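PDB 3VPC: glutamate--LysW ligase ArgX from Sulfolobus tokodaii, which probably catalyses the ATP-dependent joining of glutamate to the gamma-carboxyl group of the C-terminal glutamate of the carrier protein LysW, in arginine biosynthesis. Local coordinates for residues E97-P102 / V223-I228; P128-W133 / S159-H164; R175-I180 / I238-N243; V234-L239 / N249-V254. All coordinates share one frame; numbering follows the deposited sequence.

Interaction 1 (E97-P102 / V223-I228)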
# COMPACT_ATOMS: atom_id res chain seq x y z
N GLU A 97 5.45 34.91 2.21
CA GLU A 97 6.42 35.90 2.66
C GLU A 97 7.33 36.43 1.57
O GLU A 97 8.16 37.30 1.83
CB GLU A 97 7.27 35.30 3.77
CG GLU A 97 6.58 35.28 5.10
CD GLU A 97 6.43 36.67 5.70
OE1 GLU A 97 5.50 36.88 6.48
OE2 GLU A 97 7.23 37.55 5.37
N GLY A 98 7.19 35.93 0.35
CA GLY A 98 8.01 36.38 -0.77
C GLY A 98 9.42 35.80 -0.78
O GLY A 98 10.30 36.35 -1.44
N ILE A 99 9.62 34.71 -0.05
CA ILE A 99 10.89 33.97 -0.09
C ILE A 99 10.86 33.06 -1.31
O ILE A 99 9.93 32.26 -1.47
CB ILE A 99 11.11 33.18 1.22
CG1 ILE A 99 11.10 34.14 2.42
CG2 ILE A 99 12.40 32.36 1.17
CD1 ILE A 99 11.26 33.43 3.74
N PRO A 100 11.88 33.17 -2.17
CA PRO A 100 11.89 32.41 -3.43
C PRO A 100 11.87 30.90 -3.21
O PRO A 100 12.56 30.36 -2.34
CB PRO A 100 13.21 32.87 -4.08
CG PRO A 100 13.38 34.29 -3.55
CD PRO A 100 13.01 34.12 -2.11
N ILE A 101 11.05 30.24 -4.02
CA ILE A 101 10.89 28.79 -4.05
C ILE A 101 10.90 28.41 -5.54
O ILE A 101 10.78 29.30 -6.37
CB ILE A 101 9.56 28.35 -3.36
CG1 ILE A 101 8.34 28.95 -4.09
CG2 ILE A 101 9.59 28.70 -1.85
CD1 ILE A 101 7.04 28.27 -3.72
N PRO A 102 11.09 27.11 -5.89
CA PRO A 102 10.95 26.74 -7.30
C PRO A 102 9.50 27.04 -7.71
O PRO A 102 8.60 26.81 -6.91
CB PRO A 102 11.16 25.21 -7.30
CG PRO A 102 11.89 24.93 -6.02
CD PRO A 102 11.40 25.94 -5.04
N VAL A 223 18.19 32.66 6.52
CA VAL A 223 17.69 33.26 7.76
C VAL A 223 16.21 33.63 7.67
O VAL A 223 15.45 33.39 8.60
CB VAL A 223 18.56 34.45 8.23
CG1 VAL A 223 17.84 35.24 9.28
CG2 VAL A 223 19.89 33.93 8.81
N LYS A 224 15.80 34.21 6.55
CA LYS A 224 14.37 34.55 6.36
C LYS A 224 13.49 33.31 6.40
O LYS A 224 12.44 33.32 7.04
CB LYS A 224 14.16 35.32 5.06
CG LYS A 224 14.55 36.79 5.09
CD LYS A 224 14.56 37.41 3.67
CE LYS A 224 15.03 38.86 3.72
NZ LYS A 224 14.99 39.57 2.40
N ALA A 225 13.91 32.24 5.72
CA ALA A 225 13.17 30.97 5.73
C ALA A 225 13.03 30.39 7.14
O ALA A 225 11.93 30.02 7.54
CB ALA A 225 13.83 29.95 4.79
N VAL A 226 14.13 30.31 7.88
CA VAL A 226 14.07 29.77 9.25
C VAL A 226 13.21 30.65 10.15
O VAL A 226 12.54 30.13 11.03
CB VAL A 226 15.48 29.45 9.90
CG1 VAL A 226 16.33 28.65 8.98
CG2 VAL A 226 16.22 30.68 10.30
N SER A 227 13.20 31.96 9.89
CA SER A 227 12.41 32.90 10.68
C SER A 227 10.93 32.64 10.51
O SER A 227 10.19 32.62 11.49
CB SER A 227 12.73 34.35 10.28
OG SER A 227 14.00 34.75 10.75
N ILE A 228 10.51 32.41 9.26
CA ILE A 228 9.11 32.25 8.94
C ILE A 228 8.56 30.92 9.45
O ILE A 228 7.42 30.86 9.91
CB ILE A 228 8.81 32.39 7.41
CG1 ILE A 228 9.45 33.64 6.78
CG2 ILE A 228 7.30 32.38 7.14
CD1 ILE A 228 9.63 34.86 7.70
O HOH W 1 12.79 37.84 0.47

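Interaction 2 (P128-W133 / S159-H164). With ADP (adenosine-5'-diphosphate), chain E.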
# COMPACT_ATOMS: atom_id res chain seq x y z
N PRO A 128 6.32 14.25 -4.70
CA PRO A 128 5.28 14.31 -3.66
C PRO A 128 5.69 15.28 -2.52
O PRO A 128 6.84 15.71 -2.47
CB PRO A 128 5.20 12.86 -3.15
CG PRO A 128 6.19 12.07 -3.93
CD PRO A 128 7.14 13.03 -4.60
N PRO A 129 4.74 15.66 -1.65
CA PRO A 129 5.09 16.65 -0.61
C PRO A 129 5.86 16.05 0.56
O PRO A 129 6.39 16.78 1.39
CB PRO A 129 3.72 17.20 -0.15
CG PRO A 129 2.73 16.16 -0.57
CD PRO A 129 3.30 15.34 -1.68
N ILE A 130 5.95 14.72 0.60
CA ILE A 130 6.53 14.00 1.73
C ILE A 130 7.87 13.37 1.32
O ILE A 130 7.98 12.79 0.24
CB ILE A 130 5.49 12.97 2.32
CG1 ILE A 130 4.81 13.53 3.57
CG2 ILE A 130 6.12 11.63 2.62
CD1 ILE A 130 3.78 14.65 3.32
N GLY A 131 8.88 13.52 2.18
CA GLY A 131 10.27 13.13 1.85
C GLY A 131 10.50 11.66 1.59
O GLY A 131 9.64 10.82 1.85
N SER A 132 11.69 11.34 1.08
CA SER A 132 12.02 9.97 0.69
C SER A 132 13.41 9.84 0.06
O SER A 132 13.62 8.97 -0.78
CB SER A 132 10.96 9.41 -0.28
OG SER A 132 10.04 8.53 0.36
N TRP A 133 14.37 10.67 0.48
CA TRP A 133 15.75 10.61 -0.03
C TRP A 133 15.82 10.70 -1.56
O TRP A 133 16.53 9.92 -2.22
CB TRP A 133 16.48 9.33 0.45
CG TRP A 133 16.29 9.04 1.90
CD1 TRP A 133 16.99 9.58 2.95
CD2 TRP A 133 15.34 8.14 2.48
NE1 TRP A 133 16.53 9.08 4.14
CE2 TRP A 133 15.51 8.19 3.88
CE3 TRP A 133 14.35 7.29 1.95
CZ2 TRP A 133 14.73 7.43 4.77
CZ3 TRP A 133 13.57 6.54 2.83
CH2 TRP A 133 13.77 6.61 4.22
N SER A 159 -1.21 7.70 1.09
CA SER A 159 -0.60 8.94 1.57
C SER A 159 -0.88 10.20 0.75
O SER A 159 -1.75 10.25 -0.13
CB SER A 159 0.92 8.75 1.76
OG SER A 159 1.22 7.54 2.45
N ALA A 160 -0.12 11.24 1.08
CA ALA A 160 -0.05 12.45 0.30
C ALA A 160 0.81 12.14 -0.92
O ALA A 160 1.09 13.02 -1.74
CB ALA A 160 0.57 13.55 1.14
N LEU A 161 1.22 10.87 -1.04
CA LEU A 161 2.01 10.41 -2.18
C LEU A 161 1.23 10.51 -3.48
O LEU A 161 1.78 10.32 -4.56
CB LEU A 161 2.52 8.98 -1.93
CG LEU A 161 3.92 8.76 -1.32
CD1 LEU A 161 4.38 9.84 -0.35
CD2 LEU A 161 3.98 7.40 -0.63
N LYS A 162 -0.05 10.86 -3.37
CA LYS A 162 -0.96 11.11 -4.49
C LYS A 162 -0.98 12.59 -4.92
O LYS A 162 -1.47 12.93 -6.01
CB LYS A 162 -2.37 10.73 -4.05
CG LYS A 162 -3.37 10.44 -5.16
CD LYS A 162 -4.31 11.60 -5.43
CE LYS A 162 -5.44 11.12 -6.33
NZ LYS A 162 -6.50 12.13 -6.48
N ALA A 163 -0.54 13.48 -4.04
CA ALA A 163 -0.43 14.89 -4.36
C ALA A 163 0.89 15.15 -5.11
O ALA A 163 1.95 14.63 -4.73
CB ALA A 163 -0.52 15.75 -3.06
N HIS A 164 0.80 15.94 -6.18
CA HIS A 164 1.92 16.28 -7.04
C HIS A 164 2.36 17.71 -6.80
O HIS A 164 1.53 18.64 -6.78
CB HIS A 164 1.50 16.16 -8.52
CG HIS A 164 1.08 14.78 -8.91
ND1 HIS A 164 1.81 13.99 -9.78
CD2 HIS A 164 -0.01 14.05 -8.57
CE1 HIS A 164 1.19 12.83 -9.94
NE2 HIS A 164 0.09 12.84 -9.22
PB ADP E . 13.58 14.60 -1.03
O1B ADP E . 12.83 15.29 0.10
O2B ADP E . 15.10 14.57 -0.86
O3B ADP E . 13.05 13.21 -1.28
PA ADP E . 13.96 16.85 -2.84
O1A ADP E . 13.00 17.93 -3.31
O2A ADP E . 15.04 17.20 -1.80
O3A ADP E . 13.25 15.48 -2.38
O5' ADP E . 14.81 16.54 -4.15
C5' ADP E . 15.82 15.56 -4.23
C4' ADP E . 16.83 16.10 -5.24
O4' ADP E . 16.23 16.38 -6.51
C3' ADP E . 17.38 17.44 -4.79
O3' ADP E . 18.55 17.16 -4.05
C2' ADP E . 17.75 18.15 -6.05
O2' ADP E . 19.00 17.60 -6.52
C1' ADP E . 16.71 17.62 -7.02
N9 ADP E . 15.56 18.53 -7.24
C8 ADP E . 14.41 18.55 -6.53
N7 ADP E . 13.56 19.47 -7.03
C5 ADP E . 14.18 20.06 -8.07
C6 ADP E . 13.84 21.12 -9.06
N6 ADP E . 12.64 21.74 -8.99
N1 ADP E . 14.75 21.44 -10.01
C2 ADP E . 15.95 20.81 -10.06
N3 ADP E . 16.33 19.83 -9.21
C4 ADP E . 15.49 19.42 -8.22

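Interaction 3 (R175-I180 / I238-N243). With ADP (adenosine-5'-diphosphate), chain E.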
# COMPACT_ATOMS: atom_id res chain seq x y z
N ARG A 175 24.40 21.36 -8.41
CA ARG A 175 24.56 21.00 -7.01
C ARG A 175 23.41 21.46 -6.10
O ARG A 175 22.64 22.35 -6.47
CB ARG A 175 25.86 21.62 -6.48
CG ARG A 175 25.85 23.14 -6.47
CD ARG A 175 27.24 23.73 -6.53
NE ARG A 175 27.23 25.13 -6.10
CZ ARG A 175 28.32 25.89 -5.98
NH1 ARG A 175 29.52 25.40 -6.28
NH2 ARG A 175 28.21 27.14 -5.58
N ASP A 176 23.33 20.82 -4.92
CA ASP A 176 22.43 21.22 -3.84
C ASP A 176 23.25 21.95 -2.78
O ASP A 176 24.42 21.62 -2.54
CB ASP A 176 21.78 20.00 -3.18
CG ASP A 176 20.39 20.29 -2.59
OD1 ASP A 176 20.15 21.41 -2.08
OD2 ASP A 176 19.54 19.39 -2.63
N ILE A 177 22.63 22.94 -2.14
CA ILE A 177 23.27 23.57 -0.99
C ILE A 177 22.45 23.20 0.24
O ILE A 177 21.22 23.29 0.24
CB ILE A 177 23.41 25.10 -1.15
CG1 ILE A 177 24.36 25.45 -2.32
CG2 ILE A 177 23.91 25.72 0.16
CD1 ILE A 177 24.41 26.95 -2.68
N ARG A 178 23.14 22.71 1.28
CA ARG A 178 22.47 22.41 2.53
C ARG A 178 23.04 23.27 3.65
O ARG A 178 24.26 23.38 3.82
CB ARG A 178 22.58 20.92 2.87
CG ARG A 178 22.06 20.57 4.27
CD ARG A 178 21.75 19.10 4.42
NE ARG A 178 20.72 18.70 3.48
CZ ARG A 178 20.38 17.44 3.22
NH1 ARG A 178 20.99 16.43 3.83
NH2 ARG A 178 19.41 17.20 2.33
N CYS A 179 22.14 23.90 4.41
CA CYS A 179 22.55 24.74 5.53
C CYS A 179 21.89 24.24 6.80
O CYS A 179 20.86 23.54 6.75
CB CYS A 179 22.17 26.20 5.25
SG CYS A 179 22.71 26.85 3.65
N ILE A 180 22.49 24.59 7.94
CA ILE A 180 21.87 24.32 9.23
C ILE A 180 21.81 25.59 10.07
O ILE A 180 22.77 26.39 10.10
CB ILE A 180 22.60 23.20 10.05
CG1 ILE A 180 22.43 21.85 9.35
CG2 ILE A 180 22.06 23.10 11.48
CD1 ILE A 180 22.97 20.65 10.15
N ILE A 238 18.78 24.40 -0.40
CA ILE A 238 18.73 25.54 -1.32
C ILE A 238 19.17 25.14 -2.73
O ILE A 238 20.12 24.39 -2.90
CB ILE A 238 19.72 26.66 -0.84
CG1 ILE A 238 19.29 27.25 0.52
CG2 ILE A 238 19.89 27.75 -1.91
CD1 ILE A 238 18.09 28.14 0.44
N LEU A 239 18.51 25.67 -3.75
CA LEU A 239 18.99 25.51 -5.11
C LEU A 239 19.39 26.86 -5.67
O LEU A 239 18.69 27.85 -5.48
CB LEU A 239 17.97 24.81 -6.01
CG LEU A 239 17.61 23.39 -5.54
CD1 LEU A 239 16.37 22.89 -6.25
CD2 LEU A 239 18.76 22.41 -5.74
N GLU A 240 20.53 26.90 -6.35
CA GLU A 240 20.89 28.09 -7.11
C GLU A 240 20.03 28.19 -8.36
O GLU A 240 19.76 27.19 -9.03
CB GLU A 240 22.38 28.07 -7.45
CG GLU A 240 23.26 28.17 -6.22
CD GLU A 240 24.62 27.50 -6.38
OE1 GLU A 240 24.67 26.31 -6.76
OE2 GLU A 240 25.64 28.18 -6.11
N HIS A 241 19.59 29.40 -8.65
CA HIS A 241 18.67 29.67 -9.74
C HIS A 241 19.21 30.85 -10.55
O HIS A 241 19.58 31.85 -9.98
CB HIS A 241 17.31 30.07 -9.16
CG HIS A 241 16.23 30.19 -10.18
ND1 HIS A 241 15.33 29.18 -10.43
CD2 HIS A 241 15.90 31.20 -11.01
CE1 HIS A 241 14.49 29.56 -11.37
NE2 HIS A 241 14.81 30.78 -11.75
N PRO A 242 19.23 30.72 -11.90
CA PRO A 242 19.74 31.78 -12.79
C PRO A 242 19.13 33.18 -12.58
O PRO A 242 19.85 34.17 -12.65
CB PRO A 242 19.45 31.25 -14.20
CG PRO A 242 18.59 30.01 -14.02
CD PRO A 242 18.89 29.50 -12.65
N ASN A 243 17.82 33.25 -12.33
CA ASN A 243 17.12 34.53 -12.17
C ASN A 243 16.79 34.88 -10.73
O ASN A 243 16.81 36.05 -10.35
CB ASN A 243 15.83 34.55 -12.99
CG ASN A 243 16.08 34.35 -14.47
OD1 ASN A 243 16.45 35.29 -15.18
ND2 ASN A 243 15.91 33.12 -14.95
PB ADP E . 13.58 14.60 -1.03
O1B ADP E . 12.83 15.29 0.10
O2B ADP E . 15.10 14.57 -0.86
O3B ADP E . 13.05 13.21 -1.28
PA ADP E . 13.96 16.85 -2.84
O1A ADP E . 13.00 17.93 -3.31
O2A ADP E . 15.04 17.20 -1.80
O3A ADP E . 13.25 15.48 -2.38
O5' ADP E . 14.81 16.54 -4.15
C5' ADP E . 15.82 15.56 -4.23
C4' ADP E . 16.83 16.10 -5.24
O4' ADP E . 16.23 16.38 -6.51
C3' ADP E . 17.38 17.44 -4.79
O3' ADP E . 18.55 17.16 -4.05
C2' ADP E . 17.75 18.15 -6.05
O2' ADP E . 19.00 17.60 -6.52
C1' ADP E . 16.71 17.62 -7.02
N9 ADP E . 15.56 18.53 -7.24
C8 ADP E . 14.41 18.55 -6.53
N7 ADP E . 13.56 19.47 -7.03
C5 ADP E . 14.18 20.06 -8.07
C6 ADP E . 13.84 21.12 -9.06
N6 ADP E . 12.64 21.74 -8.99
N1 ADP E . 14.75 21.44 -10.01
C2 ADP E . 15.95 20.81 -10.06
N3 ADP E . 16.33 19.83 -9.21
C4 ADP E . 15.49 19.42 -8.22
O HOH W 2 22.62 24.92 -5.91

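Interaction 4 (V234-L239 / N249-V254). With ADP (adenosine-5'-diphosphate), chain E.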
# COMPACT_ATOMS: atom_id res chain seq x y z
N VAL A 234 17.05 23.27 12.47
CA VAL A 234 16.61 22.74 11.17
C VAL A 234 17.77 22.75 10.17
O VAL A 234 18.72 23.53 10.33
CB VAL A 234 15.41 23.58 10.61
CG1 VAL A 234 14.25 23.63 11.61
CG2 VAL A 234 15.85 25.02 10.30
N SER A 235 17.68 21.91 9.14
CA SER A 235 18.47 22.13 7.95
C SER A 235 17.61 22.76 6.86
O SER A 235 16.37 22.67 6.89
CB SER A 235 19.13 20.83 7.42
OG SER A 235 18.15 19.87 7.07
N ILE A 236 18.28 23.43 5.93
CA ILE A 236 17.63 24.11 4.83
C ILE A 236 18.33 23.69 3.55
O ILE A 236 19.56 23.83 3.44
CB ILE A 236 17.70 25.67 4.95
CG1 ILE A 236 17.32 26.14 6.37
CG2 ILE A 236 16.75 26.34 3.89
CD1 ILE A 236 18.52 26.16 7.40
N ASP A 237 17.56 23.16 2.60
CA ASP A 237 18.08 22.83 1.29
C ASP A 237 17.74 23.92 0.28
O ASP A 237 16.56 24.31 0.12
CB ASP A 237 17.55 21.46 0.79
CG ASP A 237 18.08 20.29 1.61
OD1 ASP A 237 18.98 20.48 2.46
OD2 ASP A 237 17.58 19.15 1.42
N ILE A 238 18.78 24.40 -0.40
CA ILE A 238 18.73 25.54 -1.32
C ILE A 238 19.17 25.14 -2.73
O ILE A 238 20.12 24.39 -2.90
CB ILE A 238 19.72 26.66 -0.84
CG1 ILE A 238 19.29 27.25 0.52
CG2 ILE A 238 19.89 27.75 -1.91
CD1 ILE A 238 18.09 28.14 0.44
N LEU A 239 18.51 25.67 -3.75
CA LEU A 239 18.99 25.51 -5.11
C LEU A 239 19.39 26.86 -5.67
O LEU A 239 18.69 27.85 -5.48
CB LEU A 239 17.97 24.81 -6.01
CG LEU A 239 17.61 23.39 -5.54
CD1 LEU A 239 16.37 22.89 -6.25
CD2 LEU A 239 18.76 22.41 -5.74
N ASN A 249 14.27 24.90 -1.28
CA ASN A 249 13.65 23.67 -1.76
C ASN A 249 12.99 22.84 -0.65
O ASN A 249 11.93 22.27 -0.85
CB ASN A 249 14.65 22.80 -2.51
CG ASN A 249 13.99 21.57 -3.12
OD1 ASN A 249 12.96 21.67 -3.77
ND2 ASN A 249 14.58 20.41 -2.90
N GLU A 250 13.64 22.78 0.51
CA GLU A 250 13.25 21.88 1.61
C GLU A 250 13.67 22.52 2.92
O GLU A 250 14.69 23.22 2.96
CB GLU A 250 14.06 20.57 1.53
CG GLU A 250 13.44 19.39 0.82
CD GLU A 250 12.53 18.59 1.74
OE1 GLU A 250 13.01 17.74 2.53
OE2 GLU A 250 11.31 18.81 1.68
N LEU A 251 12.92 22.26 3.99
CA LEU A 251 13.47 22.33 5.35
C LEU A 251 13.34 20.98 6.04
O LEU A 251 12.39 20.22 5.79
CB LEU A 251 12.80 23.43 6.18
CG LEU A 251 13.38 24.82 5.92
CD1 LEU A 251 12.52 25.63 4.95
CD2 LEU A 251 13.61 25.57 7.23
N ASN A 252 14.27 20.65 6.92
CA ASN A 252 14.22 19.36 7.62
C ASN A 252 14.17 19.64 9.11
O ASN A 252 15.04 20.35 9.62
CB ASN A 252 15.43 18.49 7.27
CG ASN A 252 15.29 17.06 7.79
OD1 ASN A 252 14.52 16.78 8.72
ND2 ASN A 252 16.00 16.13 7.14
N ASP A 253 13.16 19.09 9.78
CA ASP A 253 12.97 19.34 11.23
C ASP A 253 13.73 18.36 12.14
O ASP A 253 13.86 18.59 13.35
CB ASP A 253 11.49 19.34 11.56
CG ASP A 253 10.82 18.04 11.19
OD1 ASP A 253 10.82 17.12 12.02
OD2 ASP A 253 10.33 17.94 10.06
N VAL A 254 14.21 17.26 11.59
CA VAL A 254 15.14 16.38 12.32
C VAL A 254 16.40 16.27 11.46
O VAL A 254 16.64 15.22 10.84
CB VAL A 254 14.52 14.99 12.67
CG1 VAL A 254 15.43 14.22 13.64
CG2 VAL A 254 13.16 15.15 13.35
PB ADP E . 13.58 14.60 -1.03
O1B ADP E . 12.83 15.29 0.10
O2B ADP E . 15.10 14.57 -0.86
O3B ADP E . 13.05 13.21 -1.28
PA ADP E . 13.96 16.85 -2.84
O1A ADP E . 13.00 17.93 -3.31
O2A ADP E . 15.04 17.20 -1.80
O3A ADP E . 13.25 15.48 -2.38
O5' ADP E . 14.81 16.54 -4.15
C5' ADP E . 15.82 15.56 -4.23
C4' ADP E . 16.83 16.10 -5.24
O4' ADP E . 16.23 16.38 -6.51
C3' ADP E . 17.38 17.44 -4.79
O3' ADP E . 18.55 17.16 -4.05
C2' ADP E . 17.75 18.15 -6.05
O2' ADP E . 19.00 17.60 -6.52
C1' ADP E . 16.71 17.62 -7.02
N9 ADP E . 15.56 18.53 -7.24
C8 ADP E . 14.41 18.55 -6.53
N7 ADP E . 13.56 19.47 -7.03
C5 ADP E . 14.18 20.06 -8.07
C6 ADP E . 13.84 21.12 -9.06
N6 ADP E . 12.64 21.74 -8.99
N1 ADP E . 14.75 21.44 -10.01
C2 ADP E . 15.95 20.81 -10.06
N3 ADP E . 16.33 19.83 -9.21
C4 ADP E . 15.49 19.42 -8.22
O HOH W 3 15.95 18.22 3.98

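Interaction 1 (E97-P102 / V223-I228)
Ile99 pushes its CD1 methyl onto the side of the helix that carries Lys224, Ala225 and Ile228. CD1 lies 3.5 Å from Ile228 CG1. It is equally close to the backbone there, with Ile99 CD1 3.5 Å from Lys224 C, and the CB of Lys224 is near as well. The chain of Ile99 is extended at its second torsion (chi2 178°), which carries CD1 out to the helix surface. Ala225 adds its methyl more loosely, with CB 4.5 Å from Ile99 CD1. Beside this pair, the CG of Glu97 rests against Ile228 at 3.6 Å from CG2. These two side chains run obliquely across one another, and it is the aliphatic part of Glu97 that does most of the touching. The contact joins two parts of the ATP-grasp domain: the turn that leaves helix 87-97 and helix 216-229. Helix 87-97 ends in a Schellman motif. Gly98 takes a positive phi of 78°, and the chain leaves the helix there, with Ile99 as the next residue toward helix 216-229. A single water lies between Gly98 O and Lys224 NZ, but both of its bonds are weak. Further out, Leu94 of helix 87-97 and Val248 of strand 245-252 pack on both Ile99 and Ala225. Pro100 is tied to Val248 by a backbone hydrogen bond, and Ser227 OG is hydrogen-bonded to Glu184 OE1.

Interaction 2 (P128-W133 / S159-H164)
Pro128 CA makes a CA-H...O contact of 3.5 Å to Ala163 O, where the two loop backbones run close together. The ring of Pro129 sits at the centre. Its CD lies 3.2 Å from Ala160 O and also close to Ala163 O, while its CG meets Ala160 CB at 3.8 Å. Ala160 O also accepts from Ala163 N at 2.9 Å, which closes a turn in the 159-164 loop. Ile130 reaches over with two branches. Its second torsion is bent (chi2 73°), with CD1 ending near Ala160 CB, while Ile130 CG2 reaches Leu161 CD1 at 3.9 Å. The Ile130 and Leu161 side chains cross at about a right angle. Leu161 CD1 also touches Pro128 CB. An alanine in place of Pro129 would lose CG and CD, which is likely to leave the Ala160 and Ala163 methyls without their ring partner. Tyr62 of a neighbouring subunit packs on Pro129, Ala160 and Ala163, so the contact adjoins a subunit interface. The same loop runs on to the nucleotide, where Ser132 N makes a weak bond of 3.3 Å to O3B of ADP. This is consistent with the glycine-containing phosphate-binding loop of the ATP-grasp fold.

Interaction 3 (R175-I180 / I238-N243)
Glu240, Ile238 and Ile177 give up the most surface here. Glu240 meets Arg175 in a side-on salt bridge, one nitrogen to each carboxylate oxygen: NE to OE1 at 2.9 Å and NH2 to OE2 at 2.8 Å. The guanidinium and carboxylate planes are nearly parallel, 9° apart, but not coplanar, since each oxygen is tilted out of the guanidinium plane. OE2 uses its syn lone pair. Arg175 reaches it with CG wedged between the backbone N and the carbonyl carbon (chi1 65°) and the rest of the chain extended. A water bridges the same place, donating to Glu240 OE1 and Arg175 O and accepting from Glu240 N. Ile177 and Ile238 form an antiparallel hydrogen-bonded pair, with Ile238 N to Ile177 O at 2.8 Å. It belongs to the antiparallel sheet of the ATP-grasp domain, in which strand 175-182 lies beside strand 233-241. Ile177 CB and Ile238 CB are 4.0 Å apart. Ile177 CD1 lies 3.7 Å from Glu240 CD, and the two chains cross at about a right angle. Val222 and Leu218 of helix 216-229 pack on Ile238. Asp176 was modelled in two conformers; in one, OD2 accepts from ADP O3' at 2.8 Å and pairs with Arg192. Leu239 CD1 lies 4.0 Å from C5 of the adenine.

Interaction 4 (V234-L239 / N249-V254)
Asp237 O takes two backbone donors, Asn249 N at 2.7 Å and Glu250 N more weakly at 3.3 Å. Both residues therefore face Asp237, which makes a classic beta bulge. Asp237 N returns a bond to Glu250 O, and further along Asn252 N meets Ser235 O at 2.9 Å. The Asp237 and Glu250 side chains lie side by side, CB to CB 3.7 Å. Asp237 OD2 and Glu250 OE1 stay 4.9 Å apart, with a water that donates to Asp237 and weakly to Glu250. Arg178 pairs with Asp237, and Lys87 with Glu250. On the other face, Leu251 CD2 packs on Val234 CG2 at 3.8 Å and on Ile236 CG1. Asn249 extends CG opposite the backbone N (chi1 -175°), and its ND2 gives a bond of 3.0 Å to O1A of ADP while OD1 receives Lys127. With an alanine at Asn249, the alpha-phosphate would probably lose this donor and Lys127 its amide partner. Asn252 OD1 accepts from Val254 N, an Asx turn at the strand end, with the donor above the carbonyl plane. Asp237, Glu250 and Asn252 are the residues that bind the two magnesium ions, so this bulged hairpin presents the metal and phosphate site of the ATP-grasp fold.

Interactions 3 and 4 are buried and share strand 233-241, one on each side of it, within one antiparallel sheet. The salt bridge from Arg178 to Asp237 also joins them. Interaction 1 is partly buried and almost wholly apolar. It lies on the face of that sheet covered by helix 216-229, where Val226 packs on Ile236 and Val234 of interaction 4. Interaction 2 is also partly buried, about 21 Å from interactions 1 and 3 between centres, and it is met by a second subunit. Its loops pack through prolines and methyls. Interactions 2, 3 and 4 converge on ADP, interaction 2 mainly at the beta-phosphate, interaction 3 at the ribose and adenine, interaction 4 mainly at the alpha-phosphate.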